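Local coordinates for protein putative leucoanthocyanidin reductase 1 (Vitis vinifera, PDB 3I6I) that catalyses, as a leucoanthocyanidin reductase of flavonoid metabolism, the NADPH-dependent reduction of leucoanthocyanidins to flavan-3-ols such as catechin, at residues 95-98 with 99-102; 145-149 with 150-154; 248-252 with 253-257. All blocks are in the same frame, centred on the assembly; numbering follows the deposited sequence.

Interaction 1 (95-98 with 99-102); sequences SILD and QIAL. With NDP (NADPH dihydro-nicotinamide-adenine-dinucleotide phosphate), chain B.
Q99 turns back on I96 and grips its carbonyl twice. Its side-chain NE2 gives a nearly straight hydrogen bond of 3.0 Å to I96 O (165°), arriving in the carbonyl plane on a lone pair, with I96 O almost in the plane of the Q99 amide, while the backbone N of Q99 donates to the same oxygen from above the carbonyl plane. With CG beside the backbone N (chi1 -69°) and the chain extended beyond it, the amide runs alongside the I96 side chain, CG2 lying 3.6 Å from NE2. At the other end of the amide, OE1 accepts from S118 N and also bonds S89 OG, which fixes its rotation. A second backbone bond joins I100 N to L97 O at 3.0 Å, and one water links L97 O to A101 N. Apolar contact is slight: L97 and I100 lie side by side, CD2 to CD1 at 4.1 Å. Toward the cofactor, D98 OD2 accepts from the adenine amino group N6A of NADPH at 3.3 Å, and S95 OG comes within 3.4 Å of N7A. This is the adenine end of a Rossmann-type NADPH pocket, built on the turn that leads into helix 99-109.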
ATOM      1  N   SER A  95       1.368 -13.313  -2.142  1.00  4.66           N
ATOM      2  CA  SER A  95       0.377 -13.656  -3.170  1.00  6.03           C
ATOM      3  C   SER A  95       0.442 -12.806  -4.427  1.00  6.88           C
ATOM      4  O   SER A  95      -0.506 -12.797  -5.213  1.00  6.48           O
ATOM      5  CB  SER A  95      -1.043 -13.542  -2.567  1.00  8.58           C
ATOM      6  OG  SER A  95      -1.150 -14.290  -1.371  1.00 10.65           O
ATOM      7  N   ILE A  96       1.542 -12.089  -4.650  1.00  4.02           N
ATOM      8  CA  ILE A  96       1.600 -11.178  -5.802  1.00  2.46           C
ATOM      9  C   ILE A  96       1.348 -11.923  -7.157  1.00  2.00           C
ATOM     10  O   ILE A  96       0.591 -11.440  -8.001  1.00  3.83           O
ATOM     11  CB  ILE A  96       2.944 -10.413  -5.842  1.00  4.58           C
ATOM     12  CG1 ILE A  96       3.080  -9.522  -4.607  1.00  7.32           C
ATOM     13  CG2 ILE A  96       3.040  -9.586  -7.137  1.00  2.00           C
ATOM     14  CD1 ILE A  96       1.884  -8.592  -4.367  1.00  8.90           C
ATOM     15  N   LEU A  97       1.963 -13.066  -7.371  1.00  3.99           N
ATOM     16  CA  LEU A  97       1.767 -13.788  -8.669  1.00  4.65           C
ATOM     17  C   LEU A  97       0.378 -14.477  -8.808  1.00  6.07           C
ATOM     18  O   LEU A  97      -0.022 -14.873  -9.909  1.00  6.63           O
ATOM     19  CB  LEU A  97       2.889 -14.748  -8.912  1.00  4.71           C
ATOM     20  CG  LEU A  97       4.278 -14.185  -9.052  1.00  2.40           C
ATOM     21  CD1 LEU A  97       5.255 -15.314  -9.311  1.00  5.03           C
ATOM     22  CD2 LEU A  97       4.326 -13.117 -10.106  1.00 12.48           C
ATOM     23  N   ASP A  98      -0.394 -14.533  -7.720  1.00  6.62           N
ATOM     24  CA  ASP A  98      -1.807 -14.948  -7.794  1.00  8.67           C
ATOM     25  C   ASP A  98      -2.590 -13.976  -8.672  1.00  7.55           C
ATOM     26  O   ASP A  98      -3.693 -14.273  -9.149  1.00  6.00           O
ATOM     27  CB  ASP A  98      -2.472 -14.985  -6.401  1.00 10.84           C
ATOM     28  CG  ASP A  98      -1.975 -16.134  -5.500  1.00 14.11           C
ATOM     29  OD1 ASP A  98      -1.311 -17.071  -5.989  1.00 15.43           O
ATOM     30  OD2 ASP A  98      -2.299 -16.089  -4.281  1.00 17.11           O
ATOM     31  N   GLN A  99      -2.032 -12.783  -8.881  1.00  4.34           N
ATOM     32  CA  GLN A  99      -2.675 -11.794  -9.719  1.00  2.91           C
ATOM     33  C   GLN A  99      -2.615 -12.135 -11.220  1.00  2.77           C
ATOM     34  O   GLN A  99      -3.359 -11.549 -12.007  1.00  5.12           O
ATOM     35  CB  GLN A  99      -2.052 -10.422  -9.480  1.00  2.58           C
ATOM     36  CG  GLN A  99      -2.373  -9.866  -8.116  1.00  4.05           C
ATOM     37  CD  GLN A  99      -1.674  -8.568  -7.841  1.00  5.60           C
ATOM     38  OE1 GLN A  99      -2.317  -7.505  -7.700  1.00  5.01           O
ATOM     39  NE2 GLN A  99      -0.349  -8.624  -7.810  1.00  3.06           N
ATOM     40  N   ILE A 100      -1.747 -13.064 -11.613  1.00  2.01           N
ATOM     41  CA  ILE A 100      -1.573 -13.403 -13.023  1.00  5.69           C
ATOM     42  C   ILE A 100      -2.880 -13.914 -13.603  1.00  5.37           C
ATOM     43  O   ILE A 100      -3.331 -13.428 -14.666  1.00  6.12           O
ATOM     44  CB  ILE A 100      -0.441 -14.398 -13.246  1.00  5.13           C
ATOM     45  CG1 ILE A 100       0.919 -13.750 -12.942  1.00  6.70           C
ATOM     46  CG2 ILE A 100      -0.441 -14.932 -14.694  1.00  8.51           C
ATOM     47  CD1 ILE A 100       2.063 -14.670 -13.146  1.00 13.24           C
ATOM     48  N   ALA A 101      -3.511 -14.866 -12.919  1.00  6.51           N
ATOM     49  CA  ALA A 101      -4.826 -15.377 -13.395  1.00  6.68           C
ATOM     50  C   ALA A 101      -5.891 -14.282 -13.425  1.00  3.79           C
ATOM     51  O   ALA A 101      -6.718 -14.234 -14.333  1.00  3.87           O
ATOM     52  CB  ALA A 101      -5.309 -16.558 -12.544  1.00  8.20           C
ATOM     53  N   LEU A 102      -5.880 -13.390 -12.438  1.00  5.23           N
ATOM     54  CA  LEU A 102      -6.806 -12.264 -12.434  1.00  5.57           C
ATOM     55  C   LEU A 102      -6.636 -11.349 -13.642  1.00  5.00           C
ATOM     56  O   LEU A 102      -7.639 -10.908 -14.226  1.00  5.21           O
ATOM     57  CB  LEU A 102      -6.666 -11.423 -11.152  1.00  5.42           C
ATOM     58  CG  LEU A 102      -7.588 -10.231 -10.958  1.00  7.68           C
ATOM     59  CD1 LEU A 102      -9.067 -10.575 -11.037  1.00 13.29           C
ATOM     60  CD2 LEU A 102      -7.232  -9.488  -9.612  1.00  6.13           C
TER
HETATM   61  PA  NDP B 350      -2.494  -8.719   3.895  0.70 17.77           P
HETATM   62  O1A NDP B 350      -1.759 -10.028   4.052  0.70 18.61           O
HETATM   63  O2A NDP B 350      -2.814  -7.853   5.252  0.70 18.06           O
HETATM   64  O5B NDP B 350      -3.913  -8.831   3.144  0.70 21.52           O
HETATM   65  C5B NDP B 350      -4.018  -9.571   1.968  0.70 16.01           C
HETATM   66  C4B NDP B 350      -5.432  -9.738   1.559  0.70 19.65           C
HETATM   67  O4B NDP B 350      -5.305 -10.490   0.291  0.70 22.25           O
HETATM   68  C3B NDP B 350      -6.229 -10.644   2.533  0.70 18.24           C
HETATM   69  O3B NDP B 350      -7.624 -10.246   2.612  0.70 19.64           O
HETATM   70  C2B NDP B 350      -6.118 -12.024   1.889  0.70 20.83           C
HETATM   71  O2B NDP B 350      -7.248 -12.820   2.248  0.70 22.58           O
HETATM   72  C1B NDP B 350      -6.232 -11.634   0.417  0.70 17.39           C
HETATM   73  N9A NDP B 350      -5.794 -12.638  -0.552  0.70 16.47           N
HETATM   74  C8A NDP B 350      -4.567 -13.151  -0.636  0.70 16.15           C
HETATM   75  N7A NDP B 350      -4.524 -14.009  -1.657  0.70 14.54           N
HETATM   76  C5A NDP B 350      -5.728 -14.029  -2.239  0.70 16.37           C
HETATM   77  C6A NDP B 350      -6.263 -14.725  -3.325  0.70 21.88           C
HETATM   78  N6A NDP B 350      -5.507 -15.571  -4.029  0.70 22.81           N
HETATM   79  N1A NDP B 350      -7.553 -14.521  -3.656  0.70 17.31           N
HETATM   80  C2A NDP B 350      -8.299 -13.657  -2.970  0.70 21.11           C
HETATM   81  N3A NDP B 350      -7.820 -12.959  -1.932  0.70 20.11           N
HETATM   82  C4A NDP B 350      -6.537 -13.146  -1.546  0.70 15.60           C
HETATM   83  O3  NDP B 350      -1.615  -7.783   2.942  0.70 18.09           O
HETATM   84  PN  NDP B 350      -1.067  -6.259   3.174  0.70 19.12           P
HETATM   85  O1N NDP B 350      -2.059  -5.200   3.474  0.70 20.60           O
HETATM   86  O2N NDP B 350       0.146  -6.453   4.158  0.70 23.46           O
HETATM   87  O5D NDP B 350      -0.342  -6.060   1.710  0.70 14.85           O
HETATM   88  C5D NDP B 350      -1.098  -5.558   0.598  0.70 13.76           C
HETATM   89  C4D NDP B 350      -0.170  -4.833  -0.335  0.70 13.87           C
HETATM   90  O4D NDP B 350       0.204  -3.640   0.410  0.70 18.18           O
HETATM   91  C3D NDP B 350       1.106  -5.560  -0.680  0.70 15.12           C
HETATM   92  O3D NDP B 350       1.475  -5.214  -2.012  0.70 13.70           O
HETATM   93  C2D NDP B 350       2.107  -4.938   0.276  0.70 19.88           C
HETATM   94  O2D NDP B 350       3.368  -4.934  -0.363  0.70 20.25           O
HETATM   95  C1D NDP B 350       1.618  -3.497   0.398  0.70 16.61           C
HETATM   96  N1N NDP B 350       1.842  -2.841   1.736  0.70 17.02           N
HETATM   97  C2N NDP B 350       2.301  -1.505   1.838  0.70 19.59           C
HETATM   98  C3N NDP B 350       2.833  -1.065   2.977  0.70 21.35           C
HETATM   99  C7N NDP B 350       3.301   0.399   3.085  0.70 25.66           C
HETATM  100  O7N NDP B 350       3.148   1.184   2.142  0.70 25.29           O
HETATM  101  N7N NDP B 350       3.788   0.774   4.255  0.70 17.03           N
HETATM  102  C4N NDP B 350       2.961  -2.023   4.172  0.70 19.95           C
HETATM  103  C5N NDP B 350       1.939  -3.151   4.083  0.70 22.29           C
HETATM  104  C6N NDP B 350       1.381  -3.470   2.923  0.70 22.28           C
HETATM  105  P2B NDP B 350      -6.996 -14.163   3.224  0.70 25.19           P
HETATM  106  O1X NDP B 350      -6.598 -13.718   4.586  0.70 29.55           O
HETATM  107  O2X NDP B 350      -8.367 -14.958   3.103  0.70 26.92           O
HETATM  108  O3X NDP B 350      -5.865 -15.015   2.517  0.70 26.27           O
HETATM  109  O   HOH W   1      -2.182 -16.465 -11.015  1.00 11.18           O

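Interaction 2 (145-149 with 150-154); sequences QLVEE and SGIPF
S150, G151 and I152 all bond back to the last turn of the helix that ends at E149: G151, with positive phi (70°), makes the Schellman motif, its N donating to E148 O at 3.1 Å, while I152 N reaches V147 O at 3.3 Å. S150 adds a side-chain bond to this pattern. Its OG, turned to lie beside its own backbone N (chi1 -63°), donates to L146 O at 2.7 Å, and S150 N donates to the same oxygen at 2.9 Å. The two donors come from opposite faces of the L146 carbonyl plane, so one residue holds that oxygen from both sides. Beyond the turn the chain folds over the helix flank. V147 CG1 packs against F154 CB at 3.8 Å, and the V147 side chain also meets F115 of strand 114-116. The extended E148 side chain lies obliquely across the F154 ring: its CG is 3.6 Å from CE1, and the carboxylate is turned only 17° from the ring plane. E148 OE2 is hydrogen-bonded to the hydroxyl of Y156, whose ring stacks with F154, so the acid is tied at its end as well as along its aliphatic part. One turn back along the helix, Q145 NE2 donates to E149 OE1 from above the carboxylate plane. V147 thus packs on F154 where the chain passes on toward strand 155-158. With the helix stopped, the carbonyls of L146, V147 and E148 would probably lack partners for their oxygens; donors from the residues that follow satisfy them instead, and the polar end of the helix is closed without help from a distant part of the chain.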
ATOM      1  N   GLN A 145       4.084  -5.655 -16.197  1.00  3.71           N
ATOM      2  CA  GLN A 145       4.400  -6.023 -17.608  1.00  6.10           C
ATOM      3  C   GLN A 145       3.179  -6.728 -18.201  1.00  5.35           C
ATOM      4  O   GLN A 145       2.721  -6.375 -19.300  1.00  5.48           O
ATOM      5  CB  GLN A 145       5.680  -6.888 -17.722  1.00  7.43           C
ATOM      6  CG  GLN A 145       5.833  -7.738 -19.014  1.00  6.85           C
ATOM      7  CD  GLN A 145       5.307  -9.202 -18.850  1.00 13.80           C
ATOM      8  OE1 GLN A 145       5.624  -9.858 -17.838  1.00  6.74           O
ATOM      9  NE2 GLN A 145       4.451  -9.682 -19.804  1.00  5.61           N
ATOM     10  N   LEU A 146       2.667  -7.731 -17.492  1.00  5.54           N
ATOM     11  CA  LEU A 146       1.449  -8.433 -17.945  1.00  7.62           C
ATOM     12  C   LEU A 146       0.226  -7.519 -18.120  1.00  5.20           C
ATOM     13  O   LEU A 146      -0.485  -7.587 -19.151  1.00  5.21           O
ATOM     14  CB  LEU A 146       1.113  -9.619 -17.032  1.00  5.60           C
ATOM     15  CG  LEU A 146       0.034 -10.555 -17.561  1.00 10.97           C
ATOM     16  CD1 LEU A 146       0.447 -11.169 -18.889  1.00 12.11           C
ATOM     17  CD2 LEU A 146      -0.269 -11.633 -16.519  1.00 15.22           C
ATOM     18  N   VAL A 147      -0.023  -6.656 -17.157  1.00  2.11           N
ATOM     19  CA  VAL A 147      -1.139  -5.704 -17.247  1.00  5.61           C
ATOM     20  C   VAL A 147      -1.019  -4.843 -18.497  1.00  5.45           C
ATOM     21  O   VAL A 147      -1.977  -4.667 -19.274  1.00  4.52           O
ATOM     22  CB  VAL A 147      -1.184  -4.842 -16.005  1.00  3.16           C
ATOM     23  CG1 VAL A 147      -2.125  -3.609 -16.188  1.00  2.91           C
ATOM     24  CG2 VAL A 147      -1.590  -5.688 -14.759  1.00  6.52           C
ATOM     25  N   GLU A 148       0.167  -4.286 -18.699  1.00  5.07           N
ATOM     26  CA  GLU A 148       0.352  -3.341 -19.837  1.00  5.62           C
ATOM     27  C   GLU A 148       0.269  -4.058 -21.183  1.00  6.74           C
ATOM     28  O   GLU A 148      -0.345  -3.560 -22.156  1.00  7.65           O
ATOM     29  CB  GLU A 148       1.648  -2.568 -19.678  1.00  5.15           C
ATOM     30  CG  GLU A 148       1.578  -1.711 -18.399  1.00  7.72           C
ATOM     31  CD  GLU A 148       2.792  -0.831 -18.117  1.00 16.66           C
ATOM     32  OE1 GLU A 148       3.312  -0.260 -19.078  1.00 24.75           O
ATOM     33  OE2 GLU A 148       3.212  -0.694 -16.919  1.00 12.21           O
ATOM     34  N   GLU A 149       0.863  -5.235 -21.281  1.00  2.00           N
ATOM     35  CA  GLU A 149       0.814  -5.956 -22.517  1.00  5.04           C
ATOM     36  C   GLU A 149      -0.570  -6.515 -22.785  1.00  4.32           C
ATOM     37  O   GLU A 149      -0.918  -6.747 -23.930  1.00  4.41           O
ATOM     38  CB  GLU A 149       1.883  -7.054 -22.571  1.00  6.44           C
ATOM     39  CG  GLU A 149       3.309  -6.465 -22.571  1.00  9.93           C
ATOM     40  CD  GLU A 149       4.445  -7.519 -22.724  1.00 15.80           C
ATOM     41  OE1 GLU A 149       4.201  -8.749 -22.615  1.00 10.10           O
ATOM     42  OE2 GLU A 149       5.591  -7.086 -22.969  1.00 10.86           O
ATOM     43  N   SER A 150      -1.387  -6.686 -21.744  1.00  3.48           N
ATOM     44  CA  SER A 150      -2.754  -7.132 -21.908  1.00  7.78           C
ATOM     45  C   SER A 150      -3.725  -6.013 -22.301  1.00  6.63           C
ATOM     46  O   SER A 150      -4.908  -6.254 -22.538  1.00  8.49           O
ATOM     47  CB  SER A 150      -3.214  -7.851 -20.627  1.00  8.64           C
ATOM     48  OG  SER A 150      -2.390  -9.023 -20.457  1.00  6.70           O
ATOM     49  N   GLY A 151      -3.224  -4.775 -22.325  1.00  7.32           N
ATOM     50  CA  GLY A 151      -4.049  -3.614 -22.647  1.00  7.16           C
ATOM     51  C   GLY A 151      -5.094  -3.239 -21.598  1.00  8.20           C
ATOM     52  O   GLY A 151      -6.083  -2.595 -21.902  1.00  8.48           O
ATOM     53  N   ILE A 152      -4.880  -3.623 -20.348  1.00  7.31           N
ATOM     54  CA  ILE A 152      -5.795  -3.298 -19.260  0.50  4.98           C
ATOM     55  C   ILE A 152      -5.490  -1.878 -18.761  1.00  6.62           C
ATOM     56  O   ILE A 152      -4.350  -1.613 -18.403  1.00  6.71           O
ATOM     57  CB  ILE A 152      -5.594  -4.271 -18.070  0.50  7.16           C
ATOM     58  CG1 ILE A 152      -5.829  -5.728 -18.494  0.50 12.75           C
ATOM     59  CG2 ILE A 152      -6.497  -3.885 -16.912  0.50  5.02           C
ATOM     60  CD1 ILE A 152      -7.174  -5.983 -19.109  0.50 10.00           C
ATOM     61  N   PRO A 153      -6.492  -0.964 -18.711  1.00  4.46           N
ATOM     62  CA  PRO A 153      -6.146   0.367 -18.200  1.00  4.14           C
ATOM     63  C   PRO A 153      -5.780   0.252 -16.722  1.00  7.16           C
ATOM     64  O   PRO A 153      -6.455  -0.473 -15.992  1.00  6.47           O
ATOM     65  CB  PRO A 153      -7.429   1.148 -18.295  1.00  4.64           C
ATOM     66  CG  PRO A 153      -8.334   0.352 -19.147  1.00 13.30           C
ATOM     67  CD  PRO A 153      -7.912  -1.047 -19.127  1.00  5.89           C
ATOM     68  N   PHE A 154      -4.754   0.960 -16.297  1.00  2.61           N
ATOM     69  CA  PHE A 154      -4.227   0.748 -14.963  1.00  4.21           C
ATOM     70  C   PHE A 154      -3.915   2.031 -14.206  1.00  7.19           C
ATOM     71  O   PHE A 154      -3.780   3.146 -14.777  1.00  4.46           O
ATOM     72  CB  PHE A 154      -2.951  -0.091 -15.091  1.00  5.63           C
ATOM     73  CG  PHE A 154      -1.839   0.602 -15.815  1.00  6.05           C
ATOM     74  CD1 PHE A 154      -1.669   0.456 -17.208  1.00  6.62           C
ATOM     75  CD2 PHE A 154      -0.983   1.460 -15.145  1.00  3.89           C
ATOM     76  CE1 PHE A 154      -0.636   1.131 -17.844  1.00  5.88           C
ATOM     77  CE2 PHE A 154       0.045   2.115 -15.812  1.00  6.72           C
ATOM     78  CZ  PHE A 154       0.212   1.957 -17.140  1.00  8.32           C
TER

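Interaction 3 (248-252 with 253-257); sequences VTVTE and DDLLA
The side chains of T251 and D254 cross, each taking the backbone N-H of the other residue. T251 OG1 sits between its own backbone N and carbonyl carbon (chi1 63°), and from there accepts from D254 N at 3.0 Å. In return D254, its CG beside the backbone N (chi1 -66°), brings OD2 to T251 N at 3.0 Å; this N-H meets the oxygen from above the carboxylate plane, not within it. OD2 also accepts from a water at 2.6 Å that donates to T249 O as well, carrying the link back into the strand. The two reciprocal bonds make a capping box with T251 as N-cap of helix 252-260. It lies where strand 247-250, paired in parallel with strand 183-186, turns into that helix; the axes of strand 248-250 and helix 253-257 differ in direction by 48°. The D254 carboxylate, held at the helix N-terminus, would probably be favoured in its charged form. On the strand side of the box, V250 crosses D254 with CG1 3.8 Å from CB, and the same methyl meets L255 CD2 at 4.1 Å; L255 continues onto Y186 of strand 183-186. Farther along, E252 and L256 lie alongside one another, pointing the same way, CG to CD1 at 3.8 Å, while E252 OE2 is hydrogen-bonded to H274 of helix 266-277, which L256 also touches. Shortening L256 to an alanine removes CD1 from E252 CG and would probably open a gap beside the aliphatic part of E252 and on the H274 side. A water bridges the neighbouring acids, donating to E252 OE1 and D253 OD1.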
ATOM      1  N   VAL A 248      19.905   5.417  19.380  1.00  2.80           N
ATOM      2  CA  VAL A 248      21.008   4.529  19.076  1.00  2.00           C
ATOM      3  C   VAL A 248      21.032   4.314  17.578  1.00  6.02           C
ATOM      4  O   VAL A 248      19.983   4.354  16.959  1.00  4.62           O
ATOM      5  CB  VAL A 248      20.889   3.164  19.845  1.00  2.31           C
ATOM      6  CG1 VAL A 248      20.845   3.366  21.375  1.00  5.16           C
ATOM      7  CG2 VAL A 248      19.708   2.283  19.298  1.00  3.36           C
ATOM      8  N   THR A 249      22.208   4.067  17.002  1.00  2.00           N
ATOM      9  CA  THR A 249      22.328   3.870  15.554  1.00  2.07           C
ATOM     10  C   THR A 249      22.159   2.390  15.148  1.00  3.13           C
ATOM     11  O   THR A 249      22.745   1.506  15.757  1.00  4.30           O
ATOM     12  CB  THR A 249      23.722   4.310  15.072  1.00  9.13           C
ATOM     13  OG1 THR A 249      23.874   5.683  15.389  1.00  9.96           O
ATOM     14  CG2 THR A 249      23.893   4.113  13.539  1.00  6.88           C
ATOM     15  N   VAL A 250      21.357   2.164  14.133  1.00  2.80           N
ATOM     16  CA  VAL A 250      21.321   0.874  13.401  1.00  2.65           C
ATOM     17  C   VAL A 250      21.989   1.179  12.068  1.00  5.56           C
ATOM     18  O   VAL A 250      21.538   2.052  11.315  1.00  5.51           O
ATOM     19  CB  VAL A 250      19.871   0.365  13.260  1.00  2.95           C
ATOM     20  CG1 VAL A 250      19.793  -0.788  12.261  1.00  3.55           C
ATOM     21  CG2 VAL A 250      19.285  -0.018  14.582  1.00  2.31           C
ATOM     22  N   THR A 251      23.111   0.514  11.798  1.00  2.00           N
ATOM     23  CA  THR A 251      23.903   0.789  10.653  1.00  3.22           C
ATOM     24  C   THR A 251      23.294   0.162   9.375  1.00  4.68           C
ATOM     25  O   THR A 251      22.450  -0.748   9.432  1.00  3.40           O
ATOM     26  CB  THR A 251      25.344   0.247  10.795  1.00  4.62           C
ATOM     27  OG1 THR A 251      25.324  -1.183  10.899  1.00  3.42           O
ATOM     28  CG2 THR A 251      26.131   0.883  11.992  1.00  3.91           C
ATOM     29  N   GLU A 252      23.769   0.629   8.234  1.00  5.23           N
ATOM     30  CA  GLU A 252      23.439   0.019   6.945  1.00  3.82           C
ATOM     31  C   GLU A 252      23.798  -1.486   6.975  1.00  4.11           C
ATOM     32  O   GLU A 252      23.040  -2.323   6.517  1.00  2.67           O
ATOM     33  CB  GLU A 252      24.185   0.693   5.809  1.00  5.89           C
ATOM     34  CG  GLU A 252      24.247  -0.137   4.529  1.00  5.82           C
ATOM     35  CD  GLU A 252      24.762   0.670   3.335  1.00 10.96           C
ATOM     36  OE1 GLU A 252      25.650   1.502   3.574  1.00  7.48           O
ATOM     37  OE2 GLU A 252      24.346   0.449   2.166  1.00  5.02           O
ATOM     38  N   ASP A 253      24.957  -1.817   7.516  1.00  3.02           N
ATOM     39  CA  ASP A 253      25.389  -3.207   7.505  1.00  6.79           C
ATOM     40  C   ASP A 253      24.513  -4.086   8.408  1.00  7.51           C
ATOM     41  O   ASP A 253      24.295  -5.271   8.088  1.00  4.62           O
ATOM     42  CB  ASP A 253      26.881  -3.338   7.812  1.00  7.88           C
ATOM     43  CG  ASP A 253      27.757  -3.290   6.519  1.00 13.58           C
ATOM     44  OD1 ASP A 253      27.266  -2.930   5.393  1.00 19.96           O
ATOM     45  OD2 ASP A 253      28.936  -3.624   6.617  1.00 24.90           O
ATOM     46  N   ASP A 254      24.021  -3.521   9.518  1.00  2.42           N
ATOM     47  CA  ASP A 254      23.001  -4.203  10.350  1.00  3.50           C
ATOM     48  C   ASP A 254      21.793  -4.614   9.502  1.00  2.00           C
ATOM     49  O   ASP A 254      21.346  -5.746   9.540  1.00  2.78           O
ATOM     50  CB  ASP A 254      22.531  -3.345  11.534  1.00  3.49           C
ATOM     51  CG  ASP A 254      23.641  -3.065  12.595  1.00  3.48           C
ATOM     52  OD1 ASP A 254      24.603  -3.868  12.715  1.00  7.08           O
ATOM     53  OD2 ASP A 254      23.511  -2.045  13.364  1.00  6.82           O
ATOM     54  N   LEU A 255      21.268  -3.684   8.725  1.00  3.65           N
ATOM     55  CA  LEU A 255      20.092  -3.980   7.910  1.00  2.50           C
ATOM     56  C   LEU A 255      20.431  -4.964   6.794  1.00  2.00           C
ATOM     57  O   LEU A 255      19.626  -5.822   6.509  1.00  2.92           O
ATOM     58  CB  LEU A 255      19.515  -2.690   7.353  1.00  3.66           C
ATOM     59  CG  LEU A 255      18.965  -1.660   8.325  1.00  2.00           C
ATOM     60  CD1 LEU A 255      18.656  -0.299   7.554  1.00  2.68           C
ATOM     61  CD2 LEU A 255      17.697  -2.205   9.029  1.00  3.87           C
ATOM     62  N   LEU A 256      21.597  -4.838   6.169  1.00  2.00           N
ATOM     63  CA  LEU A 256      21.979  -5.765   5.119  1.00  2.97           C
ATOM     64  C   LEU A 256      22.157  -7.166   5.692  1.00  2.55           C
ATOM     65  O   LEU A 256      21.792  -8.113   5.047  1.00  2.00           O
ATOM     66  CB  LEU A 256      23.238  -5.283   4.386  1.00  4.24           C
ATOM     67  CG  LEU A 256      23.045  -4.011   3.562  1.00  2.53           C
ATOM     68  CD1 LEU A 256      24.402  -3.614   2.925  1.00  5.67           C
ATOM     69  CD2 LEU A 256      21.977  -4.215   2.474  1.00  6.17           C
ATOM     70  N   ALA A 257      22.702  -7.275   6.915  1.00  2.00           N
ATOM     71  CA  ALA A 257      22.838  -8.595   7.547  1.00  3.70           C
ATOM     72  C   ALA A 257      21.459  -9.212   7.714  1.00  2.00           C
ATOM     73  O   ALA A 257      21.273 -10.389   7.458  1.00  2.58           O
ATOM     74  CB  ALA A 257      23.531  -8.468   8.946  1.00  2.49           C
TER
HETATM   75  O   HOH W   2      24.629  -0.466  15.080  1.00 14.23           O
HETATM   76  O   HOH W   3      27.848  -0.351   5.146  1.00 24.55           O

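Overall arrangement
Along the chain the three contacts come in series, each at a helix end: interaction 1 at the turn leading into helix 99-109, interaction 2 where helix 133-149 stops, interaction 3 at the N-terminus of helix 252-260. Interactions 1 and 2 are neighbours, their centres 13 Å apart, and they touch where I100 CG2 packs on L146 CD2 at 3.8 Å, joining helices 99-109 and 133-149 beside the five-stranded parallel sheet of the Rossmann-type, NADPH-binding part. Interaction 3 stands apart, its centre 33 Å from that of interaction 1 and 38 Å from that of interaction 2, where strand 247-250, paired with 183-186, ends. Thus interaction 1 alone contacts the cofactor, while interaction 3 lies at the surface, away from that site.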